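PDB 6KIA: enoyl-acyl carrier protein reductase, which probably catalyses the NADH-dependent reduction of enoyl-acyl carrier protein in fatty acid synthesis and is linked to triclosan resistance. Local coordinates for residues N287-R292 against E404-L409; G32-L37 against A158-G163; L310-K315 against V428-L433. All coordinates share one frame; numbering follows the deposited sequence.

Contact 1. Residues N287-R292 against E404-L409; sequences NCPEIR and EGTGPL. With NAI (1,4-dihydronicotinamide adenine dinucleotide), chain D.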
loop_
_atom_site.group_PDB
_atom_site.type_symbol
_atom_site.label_atom_id
_atom_site.label_comp_id
_atom_site.label_asym_id
_atom_site.label_seq_id
_atom_site.Cartn_x
_atom_site.Cartn_y
_atom_site.Cartn_z
ATOM N N ASN A 287 -5.016 2.142 7.574
ATOM C CA ASN A 287 -5.307 2.918 6.361
ATOM C C ASN A 287 -4.432 4.161 6.324
ATOM O O ASN A 287 -4.615 5.112 7.108
ATOM C CB ASN A 287 -6.789 3.269 6.278
ATOM C CG ASN A 287 -7.628 2.098 5.807
ATOM O OD1 ASN A 287 -7.205 1.323 4.924
ATOM N ND2 ASN A 287 -8.812 1.930 6.407
ATOM N N CYS A 288 -3.430 4.114 5.456
ATOM C CA CYS A 288 -2.345 5.108 5.453
ATOM C C CYS A 288 -2.487 6.157 4.364
ATOM O O CYS A 288 -3.217 5.938 3.398
ATOM C CB CYS A 288 -0.998 4.390 5.302
ATOM S SG CYS A 288 -0.545 3.377 6.766
ATOM N N PRO A 289 -1.769 7.284 4.485
ATOM C CA PRO A 289 -1.910 8.339 3.459
ATOM C C PRO A 289 -1.386 8.017 2.068
ATOM O O PRO A 289 -0.565 7.131 1.867
ATOM C CB PRO A 289 -1.067 9.486 4.030
ATOM C CG PRO A 289 -1.045 9.259 5.474
ATOM C CD PRO A 289 -0.960 7.755 5.622
ATOM N N GLU A 290 -1.863 8.801 1.101
ATOM C CA GLU A 290 -1.321 8.820 -0.247
ATOM C C GLU A 290 0.141 9.248 -0.217
ATOM O O GLU A 290 0.480 10.317 0.345
ATOM C CB GLU A 290 -2.106 9.816 -1.121
ATOM C CG GLU A 290 -3.623 9.618 -1.151
ATOM C CD GLU A 290 -4.372 10.301 0.005
ATOM O OE1 GLU A 290 -3.744 10.871 0.930
ATOM O OE2 GLU A 290 -5.615 10.278 -0.015
ATOM N N ILE A 291 1.012 8.436 -0.814
ATOM C CA ILE A 291 2.406 8.816 -0.993
ATOM C C ILE A 291 2.885 8.341 -2.356
ATOM O O ILE A 291 2.138 7.703 -3.094
ATOM C CB ILE A 291 3.318 8.252 0.122
ATOM C CG1 ILE A 291 3.219 6.729 0.208
ATOM C CG2 ILE A 291 2.986 8.859 1.494
ATOM C CD1 ILE A 291 4.301 6.177 1.098
ATOM N N ARG A 292 4.118 8.684 -2.723
ATOM C CA ARG A 292 4.673 8.158 -3.959
ATOM C C ARG A 292 5.666 7.026 -3.685
ATOM O O ARG A 292 6.701 7.213 -3.030
ATOM C CB ARG A 292 5.319 9.276 -4.777
ATOM C CG ARG A 292 4.264 10.245 -5.279
ATOM C CD ARG A 292 4.822 11.256 -6.269
ATOM N NE ARG A 292 4.884 10.734 -7.632
ATOM C CZ ARG A 292 6.009 10.394 -8.254
ATOM N NH1 ARG A 292 7.179 10.522 -7.635
ATOM N NH2 ARG A 292 5.965 9.929 -9.498
ATOM N N GLU A 404 8.515 7.622 7.663
ATOM C CA GLU A 404 9.145 7.848 8.960
ATOM C C GLU A 404 8.129 7.931 10.101
ATOM O O GLU A 404 8.370 7.403 11.194
ATOM C CB GLU A 404 9.985 9.137 8.910
ATOM C CG GLU A 404 10.677 9.504 10.200
ATOM C CD GLU A 404 11.612 10.699 10.038
ATOM O OE1 GLU A 404 11.698 11.257 8.920
ATOM O OE2 GLU A 404 12.284 11.063 11.022
ATOM N N GLY A 405 6.983 8.572 9.854
ATOM C CA GLY A 405 5.973 8.750 10.890
ATOM C C GLY A 405 5.062 7.543 11.091
ATOM O O GLY A 405 4.681 7.210 12.230
ATOM N N THR A 406 4.696 6.891 9.996
ATOM C CA THR A 406 3.786 5.745 10.094
ATOM C C THR A 406 4.493 4.558 10.732
ATOM O O THR A 406 3.830 3.719 11.347
ATOM C CB THR A 406 3.190 5.326 8.722
ATOM O OG1 THR A 406 4.226 4.935 7.807
ATOM C CG2 THR A 406 2.356 6.480 8.135
ATOM N N GLY A 407 5.818 4.482 10.587
ATOM C CA GLY A 407 6.603 3.402 11.187
ATOM C C GLY A 407 6.323 3.162 12.660
ATOM O O GLY A 407 5.823 2.116 13.044
ATOM N N PRO A 408 6.667 4.138 13.500
ATOM C CA PRO A 408 6.444 4.013 14.939
ATOM C C PRO A 408 4.969 3.974 15.287
ATOM O O PRO A 408 4.595 3.293 16.235
ATOM C CB PRO A 408 7.141 5.246 15.522
ATOM C CG PRO A 408 7.355 6.148 14.371
ATOM C CD PRO A 408 7.501 5.298 13.173
ATOM N N LEU A 409 4.130 4.689 14.541
ATOM C CA LEU A 409 2.703 4.590 14.794
ATOM C C LEU A 409 2.218 3.141 14.689
ATOM O O LEU A 409 1.556 2.653 15.600
ATOM C CB LEU A 409 1.909 5.472 13.820
ATOM C CG LEU A 409 1.963 6.978 14.132
ATOM C CD1 LEU A 409 1.274 7.793 13.034
ATOM C CD2 LEU A 409 1.352 7.283 15.497
HETATM P PA NAI D . 5.772 -1.238 -2.989
HETATM O O1A NAI D . 7.077 -0.933 -2.320
HETATM O O2A NAI D . 5.804 -1.459 -4.489
HETATM O O5B NAI D . 5.139 -2.483 -2.229
HETATM C C5B NAI D . 4.315 -3.390 -2.934
HETATM C C4B NAI D . 4.317 -4.660 -2.029
HETATM O O4B NAI D . 3.309 -5.634 -2.696
HETATM C C3B NAI D . 5.458 -5.249 -1.989
HETATM O O3B NAI D . 5.775 -5.773 -0.635
HETATM C C2B NAI D . 5.329 -6.495 -3.070
HETATM O O2B NAI D . 6.375 -7.496 -2.788
HETATM C C1B NAI D . 4.125 -6.916 -2.898
HETATM N N9A NAI D . 3.554 -7.461 -4.147
HETATM C C8A NAI D . 3.211 -6.937 -5.336
HETATM N N7A NAI D . 2.746 -7.922 -6.103
HETATM C C5A NAI D . 2.793 -9.066 -5.381
HETATM C C6A NAI D . 2.417 -10.343 -5.770
HETATM N N6A NAI D . 1.876 -10.888 -6.984
HETATM N N1A NAI D . 2.556 -11.343 -4.883
HETATM C C2A NAI D . 3.067 -11.094 -3.637
HETATM N N3A NAI D . 3.439 -9.817 -3.250
HETATM C C4A NAI D . 3.296 -8.802 -4.158
HETATM O O3 NAI D . 4.681 -0.017 -2.757
HETATM P PN NAI D . 3.865 0.393 -1.426
HETATM O O1N NAI D . 4.810 0.676 -0.300
HETATM O O2N NAI D . 3.059 1.602 -1.871
HETATM O O5D NAI D . 2.906 -0.830 -1.066
HETATM C C5D NAI D . 2.942 -1.449 0.209
HETATM C C4D NAI D . 1.507 -1.422 0.783
HETATM O O4D NAI D . 1.193 -0.175 1.074
HETATM C C3D NAI D . 0.495 -1.864 -0.272
HETATM O O3D NAI D . -0.407 -2.794 0.226
HETATM C C2D NAI D . -0.244 -0.538 -0.559
HETATM O O2D NAI D . -1.550 -0.835 -1.169
HETATM C C1D NAI D . -0.301 0.049 0.607
HETATM N N1N NAI D . -0.561 1.486 0.531
HETATM C C2N NAI D . 0.076 2.297 -0.384
HETATM C C3N NAI D . -0.253 3.657 -0.459
HETATM C C7N NAI D . 0.462 4.589 -1.436
HETATM O O7N NAI D . -0.022 5.680 -1.729
HETATM N N7N NAI D . 1.701 4.179 -1.993
HETATM C C4N NAI D . -1.196 4.224 0.385
HETATM C C5N NAI D . -1.800 3.403 1.345
HETATM C C6N NAI D . -1.481 2.042 1.406
#

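Contact 2. Residues G32-L37 against A158-G163; sequences GYANGL and AHTMAG. With NAI (1,4-dihydronicotinamide adenine dinucleotide), chain D.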
loop_
_atom_site.group_PDB
_atom_site.type_symbol
_atom_site.label_atom_id
_atom_site.label_comp_id
_atom_site.label_asym_id
_atom_site.label_seq_id
_atom_site.Cartn_x
_atom_site.Cartn_y
_atom_site.Cartn_z
ATOM N N GLY A 32 9.264 2.063 -0.325
ATOM C CA GLY A 32 8.114 1.301 0.145
ATOM C C GLY A 32 7.670 1.663 1.557
ATOM O O GLY A 32 8.512 1.929 2.423
ATOM N N TYR A 33 6.357 1.648 1.811
ATOM C CA TYR A 33 5.841 1.943 3.146
ATOM C C TYR A 33 6.520 1.130 4.231
ATOM O O TYR A 33 6.792 1.643 5.316
ATOM C CB TYR A 33 4.319 1.682 3.277
ATOM C CG TYR A 33 3.486 2.934 3.334
ATOM C CD1 TYR A 33 3.584 3.770 4.432
ATOM C CD2 TYR A 33 2.513 3.211 2.382
ATOM C CE1 TYR A 33 2.845 4.913 4.538
ATOM C CE2 TYR A 33 1.733 4.360 2.486
ATOM C CZ TYR A 33 1.919 5.214 3.569
ATOM O OH TYR A 33 1.190 6.367 3.744
ATOM N N ALA A 34 6.753 -0.152 3.942
ATOM C CA ALA A 34 7.259 -1.081 4.947
ATOM C C ALA A 34 8.591 -0.640 5.550
ATOM O O ALA A 34 8.926 -1.059 6.669
ATOM C CB ALA A 34 7.418 -2.493 4.338
ATOM N N ASN A 35 9.348 0.180 4.816
ATOM C CA ASN A 35 10.616 0.705 5.359
ATOM C C ASN A 35 10.424 1.330 6.732
ATOM O O ASN A 35 11.258 1.129 7.612
ATOM C CB ASN A 35 11.253 1.720 4.414
ATOM C CG ASN A 35 11.895 1.060 3.228
ATOM O OD1 ASN A 35 12.964 0.438 3.340
ATOM N ND2 ASN A 35 11.221 1.126 2.094
ATOM N N GLY A 36 9.358 2.109 6.920
ATOM C CA GLY A 36 9.142 2.727 8.229
ATOM C C GLY A 36 9.024 1.693 9.347
ATOM O O GLY A 36 9.589 1.830 10.450
ATOM N N LEU A 37 8.227 0.665 9.081
ATOM C CA LEU A 37 7.890 -0.312 10.105
ATOM C C LEU A 37 9.066 -1.228 10.409
ATOM O O LEU A 37 9.388 -1.495 11.571
ATOM C CB LEU A 37 6.670 -1.124 9.653
ATOM C CG LEU A 37 6.200 -2.250 10.580
ATOM C CD1 LEU A 37 5.984 -1.733 12.000
ATOM C CD2 LEU A 37 4.917 -2.837 10.036
ATOM N N ALA A 158 3.871 -8.665 9.335
ATOM C CA ALA A 158 3.512 -7.419 8.648
ATOM C C ALA A 158 3.224 -7.665 7.151
ATOM O O ALA A 158 4.128 -7.897 6.340
ATOM C CB ALA A 158 4.630 -6.384 8.824
ATOM N N HIS A 159 1.947 -7.627 6.797
ATOM C CA HIS A 159 1.501 -7.842 5.413
ATOM C C HIS A 159 1.658 -6.561 4.626
ATOM O O HIS A 159 1.317 -5.501 5.127
ATOM C CB HIS A 159 0.047 -8.309 5.443
ATOM C CG HIS A 159 -0.599 -8.469 4.105
ATOM N ND1 HIS A 159 -1.145 -7.406 3.415
ATOM C CD2 HIS A 159 -0.890 -9.577 3.379
ATOM C CE1 HIS A 159 -1.686 -7.845 2.293
ATOM N NE2 HIS A 159 -1.549 -9.159 2.249
ATOM N N THR A 160 2.169 -6.652 3.397
ATOM C CA THR A 160 2.350 -5.451 2.572
ATOM C C THR A 160 1.810 -5.647 1.170
ATOM O O THR A 160 1.873 -4.729 0.353
ATOM C CB THR A 160 3.845 -5.051 2.421
ATOM O OG1 THR A 160 4.512 -6.057 1.646
ATOM C CG2 THR A 160 4.535 -4.876 3.774
ATOM N N MET A 161 1.323 -6.847 0.856
ATOM C CA MET A 161 1.076 -7.206 -0.539
ATOM C C MET A 161 -0.090 -6.465 -1.146
ATOM O O MET A 161 -1.173 -6.421 -0.573
ATOM C CB MET A 161 0.808 -8.714 -0.669
ATOM C CG MET A 161 1.950 -9.563 -0.176
ATOM S SD MET A 161 1.612 -11.320 -0.315
ATOM C CE MET A 161 3.214 -12.021 0.107
ATOM N N ALA A 162 0.153 -5.923 -2.330
ATOM C CA ALA A 162 -0.881 -5.318 -3.166
ATOM C C ALA A 162 -0.411 -5.419 -4.606
ATOM O O ALA A 162 0.769 -5.243 -4.882
ATOM C CB ALA A 162 -1.130 -3.841 -2.776
ATOM N N GLY A 163 -1.330 -5.673 -5.529
ATOM C CA GLY A 163 -0.965 -5.752 -6.940
ATOM C C GLY A 163 -1.914 -6.648 -7.699
ATOM O O GLY A 163 -3.070 -6.773 -7.313
HETATM P PA NAI D . 5.772 -1.238 -2.989
HETATM O O1A NAI D . 7.077 -0.933 -2.320
HETATM O O2A NAI D . 5.804 -1.459 -4.489
HETATM O O5B NAI D . 5.139 -2.483 -2.229
HETATM C C5B NAI D . 4.315 -3.390 -2.934
HETATM C C4B NAI D . 4.317 -4.660 -2.029
HETATM O O4B NAI D . 3.309 -5.634 -2.696
HETATM C C3B NAI D . 5.458 -5.249 -1.989
HETATM O O3B NAI D . 5.775 -5.773 -0.635
HETATM C C2B NAI D . 5.329 -6.495 -3.070
HETATM O O2B NAI D . 6.375 -7.496 -2.788
HETATM C C1B NAI D . 4.125 -6.916 -2.898
HETATM N N9A NAI D . 3.554 -7.461 -4.147
HETATM C C8A NAI D . 3.211 -6.937 -5.336
HETATM N N7A NAI D . 2.746 -7.922 -6.103
HETATM C C5A NAI D . 2.793 -9.066 -5.381
HETATM C C6A NAI D . 2.417 -10.343 -5.770
HETATM N N6A NAI D . 1.876 -10.888 -6.984
HETATM N N1A NAI D . 2.556 -11.343 -4.883
HETATM C C2A NAI D . 3.067 -11.094 -3.637
HETATM N N3A NAI D . 3.439 -9.817 -3.250
HETATM C C4A NAI D . 3.296 -8.802 -4.158
HETATM O O3 NAI D . 4.681 -0.017 -2.757
HETATM P PN NAI D . 3.865 0.393 -1.426
HETATM O O1N NAI D . 4.810 0.676 -0.300
HETATM O O2N NAI D . 3.059 1.602 -1.871
HETATM O O5D NAI D . 2.906 -0.830 -1.066
HETATM C C5D NAI D . 2.942 -1.449 0.209
HETATM C C4D NAI D . 1.507 -1.422 0.783
HETATM O O4D NAI D . 1.193 -0.175 1.074
HETATM C C3D NAI D . 0.495 -1.864 -0.272
HETATM O O3D NAI D . -0.407 -2.794 0.226
HETATM C C2D NAI D . -0.244 -0.538 -0.559
HETATM O O2D NAI D . -1.550 -0.835 -1.169
HETATM C C1D NAI D . -0.301 0.049 0.607
HETATM N N1N NAI D . -0.561 1.486 0.531
HETATM C C2N NAI D . 0.076 2.297 -0.384
HETATM C C3N NAI D . -0.253 3.657 -0.459
HETATM C C7N NAI D . 0.462 4.589 -1.436
HETATM O O7N NAI D . -0.022 5.680 -1.729
HETATM N N7N NAI D . 1.701 4.179 -1.993
HETATM C C4N NAI D . -1.196 4.224 0.385
HETATM C C5N NAI D . -1.800 3.403 1.345
HETATM C C6N NAI D . -1.481 2.042 1.406
#

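Contact 3. Residues L310-K315 against V428-L433; sequences LKALKK and VIAKQL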
loop_
_atom_site.group_PDB
_atom_site.type_symbol
_atom_site.label_atom_id
_atom_site.label_comp_id
_atom_site.label_asym_id
_atom_site.label_seq_id
_atom_site.Cartn_x
_atom_site.Cartn_y
_atom_site.Cartn_z
ATOM N N LEU A 310 2.298 19.492 4.998
ATOM C CA LEU A 310 3.109 20.641 5.442
ATOM C C LEU A 310 2.362 21.511 6.467
ATOM O O LEU A 310 2.920 21.931 7.498
ATOM C CB LEU A 310 3.547 21.486 4.249
ATOM C CG LEU A 310 4.718 20.922 3.445
ATOM C CD1 LEU A 310 4.833 21.545 2.065
ATOM C CD2 LEU A 310 6.024 21.066 4.224
ATOM N N LYS A 311 1.086 21.760 6.196
ATOM C CA LYS A 311 0.297 22.589 7.089
ATOM C C LYS A 311 0.053 21.851 8.399
ATOM O O LYS A 311 0.089 22.449 9.478
ATOM C CB LYS A 311 -1.021 22.971 6.406
ATOM C CG LYS A 311 -0.824 23.919 5.252
ATOM C CD LYS A 311 -2.150 24.378 4.684
ATOM C CE LYS A 311 -1.956 25.424 3.608
ATOM N NZ LYS A 311 -1.327 26.659 4.169
ATOM N N ALA A 312 -0.059 20.525 8.310
ATOM C CA ALA A 312 -0.260 19.705 9.503
ATOM C C ALA A 312 0.978 19.758 10.369
ATOM O O ALA A 312 0.875 19.804 11.615
ATOM C CB ALA A 312 -0.610 18.262 9.099
ATOM N N LEU A 313 2.149 19.809 9.731
ATOM C CA LEU A 313 3.374 19.826 10.523
ATOM C C LEU A 313 3.383 21.089 11.371
ATOM O O LEU A 313 3.856 21.074 12.512
ATOM C CB LEU A 313 4.629 19.773 9.661
ATOM C CG LEU A 313 4.901 18.452 8.953
ATOM C CD1 LEU A 313 6.194 18.518 8.166
ATOM C CD2 LEU A 313 4.890 17.269 9.922
ATOM N N LYS A 314 2.837 22.177 10.832
ATOM C CA LYS A 314 2.826 23.423 11.589
ATOM C C LYS A 314 1.740 23.382 12.637
ATOM O O LYS A 314 1.934 23.834 13.776
ATOM C CB LYS A 314 2.602 24.622 10.640
ATOM C CG LYS A 314 3.814 24.991 9.820
ATOM C CD LYS A 314 3.728 26.448 9.377
ATOM C CE LYS A 314 5.091 27.022 9.051
ATOM N NZ LYS A 314 4.942 28.202 8.154
ATOM N N LYS A 315 0.614 22.784 12.283
ATOM C CA LYS A 315 -0.560 22.827 13.136
ATOM C C LYS A 315 -0.372 21.987 14.402
ATOM O O LYS A 315 -0.824 22.352 15.498
ATOM C CB LYS A 315 -1.767 22.323 12.353
ATOM C CG LYS A 315 -3.073 22.316 13.106
ATOM C CD LYS A 315 -4.198 21.811 12.202
ATOM C CE LYS A 315 -5.542 21.837 12.903
ATOM N NZ LYS A 315 -5.984 23.246 13.126
ATOM N N VAL A 428 -2.317 12.672 13.016
ATOM C CA VAL A 428 -1.550 11.840 13.953
ATOM C C VAL A 428 -0.122 11.607 13.431
ATOM O O VAL A 428 0.828 11.496 14.202
ATOM C CB VAL A 428 -2.276 10.524 14.224
ATOM C CG1 VAL A 428 -2.263 9.600 12.985
ATOM C CG2 VAL A 428 -1.664 9.824 15.460
ATOM N N ILE A 429 0.056 11.609 12.115
ATOM C CA ILE A 429 1.396 11.464 11.574
ATOM C C ILE A 429 2.233 12.731 11.850
ATOM O O ILE A 429 3.413 12.648 12.200
ATOM C CB ILE A 429 1.326 11.164 10.064
ATOM C CG1 ILE A 429 0.875 9.722 9.853
ATOM C CG2 ILE A 429 2.655 11.443 9.358
ATOM C CD1 ILE A 429 0.297 9.502 8.484
ATOM N N ALA A 430 1.614 13.905 11.753
ATOM C CA ALA A 430 2.317 15.142 12.070
ATOM C C ALA A 430 2.666 15.188 13.561
ATOM O O ALA A 430 3.784 15.578 13.929
ATOM C CB ALA A 430 1.462 16.353 11.654
ATOM N N LYS A 431 1.732 14.776 14.412
ATOM C CA LYS A 431 2.013 14.694 15.861
ATOM C C LYS A 431 3.227 13.798 16.146
ATOM O O LYS A 431 4.156 14.198 16.873
ATOM C CB LYS A 431 0.811 14.146 16.633
ATOM C CG LYS A 431 -0.389 15.066 16.725
ATOM C CD LYS A 431 -1.478 14.452 17.584
ATOM C CE LYS A 431 -2.609 15.432 17.827
ATOM N NZ LYS A 431 -3.742 14.762 18.515
ATOM N N GLN A 432 3.213 12.600 15.567
ATOM C CA GLN A 432 4.322 11.656 15.702
ATOM C C GLN A 432 5.652 12.275 15.194
ATOM O O GLN A 432 6.692 12.177 15.855
ATOM C CB GLN A 432 4.015 10.339 14.945
ATOM C CG GLN A 432 5.202 9.450 14.932
ATOM C CD GLN A 432 5.421 8.770 16.288
ATOM O OE1 GLN A 432 4.489 8.243 16.891
ATOM N NE2 GLN A 432 6.608 8.934 16.829
ATOM N N LEU A 433 5.630 12.937 14.040
ATOM C CA LEU A 433 6.877 13.450 13.480
ATOM C C LEU A 433 7.427 14.632 14.300
ATOM O O LEU A 433 8.634 14.737 14.523
ATOM C CB LEU A 433 6.650 13.911 12.036
ATOM C CG LEU A 433 6.473 12.797 10.994
ATOM C CD1 LEU A 433 5.872 13.344 9.706
ATOM C CD2 LEU A 433 7.847 12.166 10.756
#

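Contact 1. Residues N287-R292 against E404-L409
A single methyl group, CG2 of Thr406, is what helix 404-409 offers to the loop 287-292. It meets both Cys288 and Pro289. Its distance to SG of Cys288 is 4.5 Å, and CD of the Pro289 ring lies 4.4 Å from it. These are loose van der Waals contacts, and they bury little surface. SG of Cys288 lies anti to its own carbonyl carbon (chi1 -68°), which leaves the sulfur as the nearest atom of the side chain to the Thr406 methyl. The hydroxyl of Thr406 is used within its own helix, where OG1 is bonded to the carbonyl oxygen of Val402.

A different side of the loop faces the dinucleotide. The backbone N of Ile291 gives a hydrogen bond of 3.1 Å to O7N of the nicotinamide carboxamide. At 176° this bond is almost straight, and it helps to fix the rotation of the amide. CG1 of Ile291 packs against the same group, 3.7 Å from N7N. The carbonyl oxygen of Pro289 lies 3.3 Å from C4N, the carbon that carries the transferable hydride in NADH. O of Cys288 approaches C5N at 3.6 Å. The loop therefore lines the nicotinamide end of the pocket mostly with its backbone, joined by the Ile291 side chain.

Tyr33 packs on Cys288 and Ile291, and its OH bonds to O of Pro289. Ile429 of helix 426-436 touches both Pro289 and Thr406. The loop leaves the C-terminal end of strand 283-287, which pairs in parallel with strands 234-240 and 421-423, and helix 394-413 touches Ile291 through Ser399, Val402 and Leu403.

Contact 2. Residues G32-L37 against A158-G163
The dinucleotide site of a Rossmann-type fold is built here, where the start of helix 34-43 meets the C-terminal end of strand 155-159. The two segments touch through small apolar groups. CB of Ala34 lies 3.8 Å from CG2 of Thr160. One turn along the helix, CD2 of Leu37 reaches CB of Ala158 at the same separation. CG of Leu37 is anti to its backbone N (chi1 177°), which carries the side chain out so that its CD2 branch meets Ala158.

Thr160 divides its two branches between helix and cofactor. While CG2 packs on Ala34, OG1 gives a short hydrogen bond of 2.6 Å to O3B of the adenosine ribose. The carbonyl oxygen of Thr160 accepts a hydrogen bond from O3D of the nicotinamide ribose. N of Ala162 bonds to the ring oxygen O4B, and the Met161 side chain lies against the adenine at N3A and C2A.

On the helix side, N of Tyr33 binds the phosphate oxygen O1N at 2.8 Å, with an angle of 166°. The start of the helix may add a favourable charge effect there. The Tyr33 ring presents its edge to the nicotinamide, with C3N in the ring plane. Gly32 O accepts from both N and ND2 of Asn35, which holds the Gly32-Asn35 turn. The bond from Asn35 ND2 to Gly32 O is 2.8 Å long.

Contact 3. Residues L310-K315 against V428-L433
Ala430 and Leu313 bury more surface in this contact than any other residues, and Ala312 comes next. The side chain of Ala430 is a single methyl, and it points toward helix 310-315. Its CB lies 3.5 Å from the carbonyl oxygen of Ala312, so it rests on the backbone of the facing helix. The methyl of Ala312 meets it as well, with 3.8 Å between the two CB atoms. Small residues on both sides let the backbones come near. The CA atoms of Leu313 and Ala430 are the nearest pair across the contact, 5.0 Å apart.

Leu313 works differently. Its CG lies anti to the carbonyl carbon (chi1 -70°), and the chain brings the branch CD2 in toward helix 428-433. CD2 passes beside Ala430, 3.9 Å from its CB. The same methyl then meets CD1 of Leu433 at 4.1 Å. Ala430 and Leu433 are three residues apart, so they lie on one side of their helix, and CD2 of Leu313 touches both. The contact between the side chains is wholly apolar.

Outside the two segments, the carbonyl oxygen of Leu313 is bonded to ND2 of Asn434. This adds a polar link between the same two helices near the end of helix 309-315. Helix 320-331 also packs here, with Ala322 and Gln325 touching Leu313 and Trp321 touching Leu433.

The axes of the two short segments approach to 8.4 Å and cross at -57°. The contact is buried, with its centre about 21 Å from the centre of the chain. It joins two helices of the C-terminal part, away from the dinucleotide, in a helix-helix crossing where small alanine side chains lie at the point of nearest approach.

From the N terminus, contact 2 comes first. It joins the start of helix 34-43 to the end of strand 155-159 and closes a loop of 120 residues before the other contacts open. Contact 1 opens at 287-292 and contact 3 at 310-315. Contact 1 closes at 404-409, and contact 3 closes last, at 428-433, so these two cross and do not nest. Contacts 1 and 2 meet at Tyr33 and share the dinucleotide. Contacts 1 and 3 meet at Ile429, which touches both Pro289 and Thr406, and at Gln432. Contacts 2 and 3 do not touch. Contact 1 thus bridges the Rossmann-type core and the C-terminal helices.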